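Pumilio domain-containing protein C56F2.08c (Schizosaccharomyces pombe, PDB 6NX5) binds RNA through distinct modules that cooperate to set its specificity, one being its RRM domain, and probably recognises AU-rich 3'-untranslated regions of mRNA. Local coordinates at the interface of chains A and B. Coordinates in Å, arbitrary orientation; residue numbers count along the deposited sequence, not the author numbering. Chains: chain A/B, Pumilio domain-containing protein C56F2.08c.

The interface of chains A and B. Residues chain A 17, 33-34; chain B 77-79.
B:Pro78 lies over the five-membered-ring rim of the A:Trp34 indole, above the plane and beyond CD1: CD1 lies 3.5 Å from the CA of B:Pro78, and NE1 comes near the proline CB. The proline comes in offset past CD1, crossing the indole at about a right angle and not lying flat on it. The same face also carries water 1, 3.4 Å above the plane and displaced toward the rim. The ring is brought to the proline by a chi1 of -61°, which sets CG anti to the carbonyl carbon and beside the backbone N.

Behind these side chains, A:Trp34 and B:Pro78 form a local antiparallel bridge between strand 30-35 of chain A and the short strand 77-78 of chain B. Next to the bridge, the backbone O of A:Ile33 accepts the hydroxyl OG of B:Ser79 at 2.8 Å. The hydroxyl approaches from above the carbonyl plane, 48° out of it, with a C=O...OG angle of 123°. Water 1 binds the same carbonyl at 2.7 Å from the O of A:Ile33 and links it to the backbone N of B:Ser79. The direct approach of that N to the carbonyl is weak, and the water serves it with better geometry. An alanine in place of B:Ser79 would probably leave the A:Ile33 carbonyl without its hydroxyl mate, leaning more heavily on the water.

A:Ser17, the first residue of helix 17-24, touches another side of the B:Ser79 side chain by van der Waals contact. This patch hides 149 Å² of protein surface and is part of a larger interface without exact two-fold symmetry; it may reflect crystal packing rather than a biological dimer. At the start of helix 17-24, the OG of A:Ser17 rests 3.7 Å from the CB of B:Ser79.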
loop_
_atom_site.group_PDB
_atom_site.type_symbol
_atom_site.label_atom_id
_atom_site.label_comp_id
_atom_site.label_asym_id
_atom_site.label_seq_id
_atom_site.Cartn_x
_atom_site.Cartn_y
_atom_site.Cartn_z
ATOM N N SER A 17 4.032 5.689 -13.207
ATOM C CA SER A 17 2.954 6.263 -12.410
ATOM C C SER A 17 1.997 7.079 -13.271
ATOM O O SER A 17 0.790 7.116 -12.993
ATOM C CB SER A 17 3.526 7.116 -11.281
ATOM O OG SER A 17 4.245 8.222 -11.788
ATOM N N ILE A 33 -0.691 8.760 -6.003
ATOM C CA ILE A 33 -0.163 7.484 -6.484
ATOM C C ILE A 33 1.241 7.330 -5.921
ATOM O O ILE A 33 2.018 8.287 -5.936
ATOM C CB ILE A 33 -0.135 7.403 -8.022
ATOM C CG1 ILE A 33 -1.555 7.501 -8.570
ATOM C CG2 ILE A 33 0.546 6.111 -8.487
ATOM C CD1 ILE A 33 -1.590 7.800 -10.047
ATOM N N TRP A 34 1.550 6.147 -5.393
ATOM C CA TRP A 34 2.903 5.774 -4.999
ATOM C C TRP A 34 3.317 4.521 -5.759
ATOM O O TRP A 34 2.525 3.588 -5.914
ATOM C CB TRP A 34 3.006 5.483 -3.503
ATOM C CG TRP A 34 2.665 6.622 -2.610
ATOM C CD1 TRP A 34 3.541 7.452 -1.992
ATOM C CD2 TRP A 34 1.359 7.033 -2.206
ATOM N NE1 TRP A 34 2.863 8.374 -1.228
ATOM C CE2 TRP A 34 1.518 8.139 -1.348
ATOM C CE3 TRP A 34 0.068 6.581 -2.488
ATOM C CZ2 TRP A 34 0.439 8.792 -0.763
ATOM C CZ3 TRP A 34 -1.010 7.231 -1.895
ATOM C CH2 TRP A 34 -0.814 8.327 -1.049
ATOM N N LYS B 77 7.189 4.999 -3.342
ATOM C CA LYS B 77 7.799 6.163 -3.959
ATOM C C LYS B 77 6.717 7.126 -4.426
ATOM O O LYS B 77 5.926 6.774 -5.312
ATOM C CB LYS B 77 8.677 5.742 -5.130
ATOM C CG LYS B 77 9.451 6.887 -5.760
ATOM C CD LYS B 77 10.737 7.179 -4.995
ATOM C CE LYS B 77 11.766 6.069 -5.186
ATOM N NZ LYS B 77 13.070 6.405 -4.543
ATOM N N PRO B 78 6.664 8.337 -3.896
ATOM C CA PRO B 78 5.581 9.253 -4.240
ATOM C C PRO B 78 5.749 9.813 -5.639
ATOM O O PRO B 78 6.834 9.798 -6.224
ATOM C CB PRO B 78 5.716 10.357 -3.192
ATOM C CG PRO B 78 7.181 10.376 -2.892
ATOM C CD PRO B 78 7.650 8.954 -2.990
ATOM N N SER B 79 4.641 10.310 -6.172
ATOM C CA SER B 79 4.634 10.951 -7.476
ATOM C C SER B 79 3.709 12.156 -7.434
ATOM O O SER B 79 3.799 12.975 -6.517
ATOM C CB SER B 79 4.201 9.965 -8.564
ATOM O OG SER B 79 2.896 9.483 -8.318
HETATM O O HOH W 1 2.437 10.263 -4.108
#